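PDB 6EJQ: terminase, small subunit from Thermus phage G20c, which probably recognises the packaging initiation site on viral DNA and regulates the ATPase of the large terminase subunit during genome packaging. Local coordinates for residues Y84-E96 and H101-I115. Numbering follows the deposited sequence. Where two conformers were deposited one is given.
Sequences YQNMLRNYNAMME and HPDGTPVIGVRPADI
Asn90, on the helix, and His101, on the returning loop, form the polar centre of this helical hairpin. Asn90 OD1 accepts two bonds from opposite faces of its carbonyl plane: His101 NE2 at 2.9 Å, with the oxygen in the imidazole plane, and the backbone Ile108 N at 2.9 Å in a nearly straight bond (166°). With CG beside its own backbone N (chi1 -80°), Asn90 also turns ND2 back to Asn86 O, 2.8 Å away, an oxygen already holding Asn90 N. OD1 has two donors and ND2 at least one acceptor, which holds the rotation of the buried amide, and a loop without regular structure is tied to the helix.

The guanidinium of Arg89 lies flat on one imidazole face of His101, the planes 12° apart, while Val107 CG2 covers the other. Arg89 NH1 reaches Asp103 OD2 at 3.2 Å in a salt bridge that meets the carboxylate from above its plane; Arg89 NH2 makes a weak bond to Thr105 OG1. Gly104 N on His101 O closes the type I turn His101-Gly104; following on from it, Asp103 OD1 accepts from Thr105 N, in an Asx turn, and from Thr105 OG1.

Toward the other end the contact is apolar. Ile115 is a knob among Tyr84, Met87, Leu88 and Tyr91, its CG2 3.5 Å from Tyr84 CE1, and Val110 packs on Met87. Tyr84 OH bonds Asp79 of a second subunit, one neighbour in the nonameric ring. Met87 also packs on Pro112 of a third subunit. The loop lies along the last turns of helix 59-95 before entering helix 112-139, whose Met118, Ala119 and Ile122 continue the packing against Tyr84.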
loop_
_atom_site.group_PDB
_atom_site.type_symbol
_atom_site.label_atom_id
_atom_site.label_comp_id
_atom_site.label_asym_id
_atom_site.label_seq_id
_atom_site.Cartn_x
_atom_site.Cartn_y
_atom_site.Cartn_z
ATOM N N TYR B 84 -2.398 -11.166 23.065
ATOM C CA TYR B 84 -1.893 -9.844 23.447
ATOM C C TYR B 84 -1.239 -9.888 24.837
ATOM O O TYR B 84 -0.136 -9.368 25.015
ATOM C CB TYR B 84 -3.017 -8.794 23.400
ATOM C CG TYR B 84 -2.607 -7.408 23.854
ATOM C CD1 TYR B 84 -1.958 -6.523 22.993
ATOM C CD2 TYR B 84 -2.868 -6.982 25.147
ATOM C CE1 TYR B 84 -1.590 -5.255 23.414
ATOM C CE2 TYR B 84 -2.498 -5.721 25.578
ATOM C CZ TYR B 84 -1.857 -4.862 24.717
ATOM O OH TYR B 84 -1.510 -3.609 25.172
ATOM N N GLN B 85 -1.902 -10.513 25.812
ATOM C CA GLN B 85 -1.342 -10.591 27.168
ATOM C C GLN B 85 -0.019 -11.361 27.217
ATOM O O GLN B 85 0.893 -10.954 27.927
ATOM C CB GLN B 85 -2.341 -11.180 28.176
ATOM C CG GLN B 85 -3.463 -10.231 28.566
ATOM C CD GLN B 85 -2.988 -8.981 29.307
ATOM O OE1 GLN B 85 -2.238 -9.070 30.273
ATOM N NE2 GLN B 85 -3.435 -7.814 28.855
ATOM N N ASN B 86 0.088 -12.461 26.475
ATOM C CA ASN B 86 1.355 -13.192 26.397
ATOM C C ASN B 86 2.462 -12.328 25.806
ATOM O O ASN B 86 3.595 -12.366 26.275
ATOM C CB ASN B 86 1.237 -14.460 25.562
ATOM C CG ASN B 86 2.506 -15.288 25.603
ATOM O OD1 ASN B 86 3.034 -15.705 24.569
ATOM N ND2 ASN B 86 3.017 -15.510 26.804
ATOM N N MET B 87 2.126 -11.546 24.786
ATOM C CA MET B 87 3.099 -10.681 24.134
ATOM C C MET B 87 3.650 -9.637 25.090
ATOM O O MET B 87 4.856 -9.448 25.152
ATOM C CB MET B 87 2.484 -10.009 22.907
ATOM C CG MET B 87 2.201 -10.974 21.775
ATOM S SD MET B 87 1.096 -10.262 20.548
ATOM C CE MET B 87 2.255 -9.248 19.639
ATOM N N LEU B 88 2.759 -8.978 25.826
ATOM C CA LEU B 88 3.145 -8.034 26.872
ATOM C C LEU B 88 4.012 -8.675 27.936
ATOM O O LEU B 88 5.006 -8.089 28.363
ATOM C CB LEU B 88 1.921 -7.478 27.608
ATOM C CG LEU B 88 1.357 -6.128 27.237
ATOM C CD1 LEU B 88 0.298 -5.782 28.280
ATOM C CD2 LEU B 88 2.446 -5.056 27.172
ATOM N N ARG B 89 3.583 -9.848 28.399
ATOM C CA ARG B 89 4.289 -10.595 29.440
ATOM C C ARG B 89 5.719 -10.855 29.005
ATOM O O ARG B 89 6.662 -10.631 29.762
ATOM C CB ARG B 89 3.569 -11.921 29.710
ATOM C CG ARG B 89 4.135 -12.747 30.847
ATOM C CD ARG B 89 3.242 -13.934 31.183
ATOM N NE ARG B 89 3.469 -15.084 30.293
ATOM C CZ ARG B 89 3.768 -16.335 30.669
ATOM N NH1 ARG B 89 3.891 -16.676 31.955
ATOM N NH2 ARG B 89 3.933 -17.278 29.738
ATOM N N ASN B 90 5.864 -11.324 27.774
ATOM C CA ASN B 90 7.175 -11.575 27.196
ATOM C C ASN B 90 8.001 -10.304 27.047
ATOM O O ASN B 90 9.179 -10.311 27.397
ATOM C CB ASN B 90 7.045 -12.305 25.869
ATOM C CG ASN B 90 6.823 -13.787 26.056
ATOM O OD1 ASN B 90 7.722 -14.495 26.493
ATOM N ND2 ASN B 90 5.625 -14.265 25.734
ATOM N N TYR B 91 7.390 -9.220 26.563
ATOM C CA TYR B 91 8.087 -7.945 26.448
ATOM C C TYR B 91 8.606 -7.473 27.804
ATOM O O TYR B 91 9.743 -7.006 27.903
ATOM C CB TYR B 91 7.208 -6.849 25.841
ATOM C CG TYR B 91 7.959 -5.533 25.671
ATOM C CD1 TYR B 91 8.857 -5.363 24.630
ATOM C CD2 TYR B 91 7.798 -4.487 26.576
ATOM C CE1 TYR B 91 9.561 -4.187 24.480
ATOM C CE2 TYR B 91 8.503 -3.301 26.438
ATOM C CZ TYR B 91 9.385 -3.157 25.386
ATOM O OH TYR B 91 10.105 -1.995 25.221
ATOM N N ASN B 92 7.768 -7.564 28.830
ATOM C CA ASN B 92 8.146 -7.129 30.173
ATOM C C ASN B 92 9.223 -8.028 30.768
ATOM O O ASN B 92 10.129 -7.536 31.423
ATOM C CB ASN B 92 6.924 -7.044 31.103
ATOM C CG ASN B 92 5.964 -5.930 30.709
ATOM O OD1 ASN B 92 6.342 -4.979 30.023
ATOM N ND2 ASN B 92 4.707 -6.054 31.123
ATOM N N ALA B 93 9.134 -9.333 30.527
ATOM C CA ALA B 93 10.165 -10.268 30.971
ATOM C C ALA B 93 11.511 -9.942 30.328
ATOM O O ALA B 93 12.536 -9.939 30.999
ATOM C CB ALA B 93 9.763 -11.702 30.653
ATOM N N MET B 94 11.486 -9.657 29.029
ATOM C CA MET B 94 12.682 -9.282 28.260
ATOM C C MET B 94 13.315 -7.975 28.756
ATOM O O MET B 94 14.528 -7.844 28.809
ATOM C CB MET B 94 12.312 -9.131 26.776
ATOM C CG MET B 94 13.470 -9.323 25.819
ATOM S SD MET B 94 13.777 -11.067 25.505
ATOM C CE MET B 94 15.010 -10.916 24.215
ATOM N N MET B 95 12.464 -7.015 29.096
ATOM C CA MET B 95 12.855 -5.695 29.588
ATOM C C MET B 95 13.718 -5.801 30.839
ATOM O O MET B 95 14.711 -5.084 30.974
ATOM C CB MET B 95 11.586 -4.890 29.903
ATOM C CG MET B 95 11.765 -3.423 30.239
ATOM S SD MET B 95 10.172 -2.663 30.644
ATOM C CE MET B 95 9.898 -3.245 32.323
ATOM N N GLU B 96 13.334 -6.696 31.746
ATOM C CA GLU B 96 14.051 -6.874 33.010
ATOM C C GLU B 96 14.934 -8.133 33.030
ATOM O O GLU B 96 15.146 -8.732 34.078
ATOM C CB GLU B 96 13.089 -6.791 34.210
ATOM C CG GLU B 96 12.052 -7.895 34.323
ATOM C CD GLU B 96 10.828 -7.460 35.119
ATOM O OE1 GLU B 96 9.750 -7.265 34.508
ATOM O OE2 GLU B 96 10.945 -7.298 36.355
ATOM N N HIS B 101 9.830 -17.455 32.549
ATOM C CA HIS B 101 8.730 -16.905 33.339
ATOM C C HIS B 101 8.631 -17.666 34.669
ATOM O O HIS B 101 9.256 -18.719 34.824
ATOM C CB HIS B 101 7.411 -16.964 32.552
ATOM C CG HIS B 101 7.436 -16.174 31.279
ATOM N ND1 HIS B 101 7.384 -14.798 31.260
ATOM C CD2 HIS B 101 7.535 -16.567 29.985
ATOM C CE1 HIS B 101 7.444 -14.378 30.008
ATOM N NE2 HIS B 101 7.532 -15.432 29.216
ATOM N N PRO B 102 7.866 -17.129 35.642
ATOM C CA PRO B 102 7.628 -17.868 36.889
ATOM C C PRO B 102 7.053 -19.284 36.705
ATOM O O PRO B 102 7.340 -20.160 37.517
ATOM C CB PRO B 102 6.639 -16.966 37.642
ATOM C CG PRO B 102 6.969 -15.586 37.179
ATOM C CD PRO B 102 7.407 -15.730 35.739
ATOM N N ASP B 103 6.269 -19.508 35.647
ATOM C CA ASP B 103 5.732 -20.853 35.342
ATOM C C ASP B 103 6.705 -21.822 34.632
ATOM O O ASP B 103 6.297 -22.919 34.250
ATOM C CB ASP B 103 4.394 -20.757 34.564
ATOM C CG ASP B 103 4.534 -20.130 33.166
ATOM O OD1 ASP B 103 5.669 -19.949 32.664
ATOM O OD2 ASP B 103 3.481 -19.810 32.570
ATOM N N GLY B 104 7.965 -21.427 34.447
ATOM C CA GLY B 104 8.960 -22.272 33.779
ATOM C C GLY B 104 9.071 -22.104 32.265
ATOM O O GLY B 104 10.060 -22.552 31.679
ATOM N N THR B 105 8.086 -21.454 31.626
ATOM C CA THR B 105 8.068 -21.329 30.172
ATOM C C THR B 105 9.090 -20.286 29.703
ATOM O O THR B 105 9.372 -19.330 30.430
ATOM C CB THR B 105 6.665 -20.969 29.643
ATOM O OG1 THR B 105 6.237 -19.703 30.158
ATOM C CG2 THR B 105 5.650 -22.045 30.021
ATOM N N PRO B 106 9.661 -20.471 28.495
ATOM C CA PRO B 106 10.700 -19.553 28.024
ATOM C C PRO B 106 10.170 -18.175 27.604
ATOM O O PRO B 106 9.054 -18.065 27.095
ATOM C CB PRO B 106 11.279 -20.282 26.807
ATOM C CG PRO B 106 10.132 -21.054 26.271
ATOM C CD PRO B 106 9.308 -21.466 27.465
ATOM N N VAL B 107 10.983 -17.148 27.839
ATOM C CA VAL B 107 10.736 -15.799 27.356
ATOM C C VAL B 107 11.070 -15.771 25.865
ATOM O O VAL B 107 12.196 -16.088 25.476
ATOM C CB VAL B 107 11.595 -14.766 28.112
ATOM C CG1 VAL B 107 11.503 -13.388 27.473
ATOM C CG2 VAL B 107 11.166 -14.691 29.570
ATOM N N ILE B 108 10.081 -15.408 25.046
ATOM C CA ILE B 108 10.225 -15.302 23.593
ATOM C C ILE B 108 10.071 -13.830 23.184
ATOM O O ILE B 108 9.069 -13.195 23.509
ATOM C CB ILE B 108 9.180 -16.191 22.885
ATOM C CG1 ILE B 108 9.449 -17.671 23.212
ATOM C CG2 ILE B 108 9.181 -15.955 21.370
ATOM C CD1 ILE B 108 8.290 -18.594 22.919
ATOM N N GLY B 109 11.059 -13.303 22.457
ATOM C CA GLY B 109 11.129 -11.875 22.122
ATOM C C GLY B 109 9.942 -11.375 21.317
ATOM O O GLY B 109 9.384 -12.109 20.506
ATOM N N VAL B 110 9.543 -10.134 21.589
ATOM C CA VAL B 110 8.411 -9.477 20.926
ATOM C C VAL B 110 8.776 -8.017 20.683
ATOM O O VAL B 110 9.401 -7.382 21.532
ATOM C CB VAL B 110 7.130 -9.516 21.795
ATOM C CG1 VAL B 110 5.977 -8.831 21.079
ATOM C CG2 VAL B 110 6.754 -10.944 22.127
ATOM N N ARG B 111 8.365 -7.491 19.533
ATOM C CA ARG B 111 8.606 -6.098 19.183
ATOM C C ARG B 111 7.428 -5.247 19.667
ATOM O O ARG B 111 6.282 -5.687 19.569
ATOM C CB ARG B 111 8.775 -5.956 17.673
ATOM C CG ARG B 111 9.878 -6.839 17.113
ATOM C CD ARG B 111 10.351 -6.403 15.731
ATOM N NE ARG B 111 9.315 -6.605 14.706
ATOM C CZ ARG B 111 8.803 -5.673 13.891
ATOM N NH1 ARG B 111 9.210 -4.398 13.914
ATOM N NH2 ARG B 111 7.859 -6.030 13.016
ATOM N N PRO B 112 7.700 -4.027 20.192
ATOM C CA PRO B 112 6.624 -3.087 20.535
ATOM C C PRO B 112 5.608 -2.862 19.406
ATOM O O PRO B 112 4.403 -2.813 19.663
ATOM C CB PRO B 112 7.375 -1.792 20.833
ATOM C CG PRO B 112 8.709 -2.247 21.327
ATOM C CD PRO B 112 9.030 -3.471 20.522
ATOM N N ALA B 113 6.098 -2.763 18.173
ATOM C CA ALA B 113 5.244 -2.536 17.007
ATOM C C ALA B 113 4.234 -3.657 16.817
ATOM O O ALA B 113 3.097 -3.403 16.412
ATOM C CB ALA B 113 6.082 -2.367 15.754
ATOM N N ASP B 114 4.648 -4.886 17.118
ATOM C CA ASP B 114 3.748 -6.039 17.054
ATOM C C ASP B 114 2.701 -6.066 18.180
ATOM O O ASP B 114 1.597 -6.544 17.968
ATOM C CB ASP B 114 4.556 -7.332 17.004
ATOM C CG ASP B 114 5.377 -7.445 15.723
ATOM O OD1 ASP B 114 5.008 -6.816 14.701
ATOM O OD2 ASP B 114 6.393 -8.152 15.741
ATOM N N ILE B 115 3.038 -5.532 19.352
ATOM C CA ILE B 115 2.065 -5.352 20.432
ATOM C C ILE B 115 1.048 -4.290 20.024
ATOM O O ILE B 115 -0.151 -4.468 20.227
ATOM C CB ILE B 115 2.764 -4.964 21.750
ATOM C CG1 ILE B 115 3.556 -6.159 22.279
ATOM C CG2 ILE B 115 1.766 -4.521 22.807
ATOM C CD1 ILE B 115 4.536 -5.811 23.380
#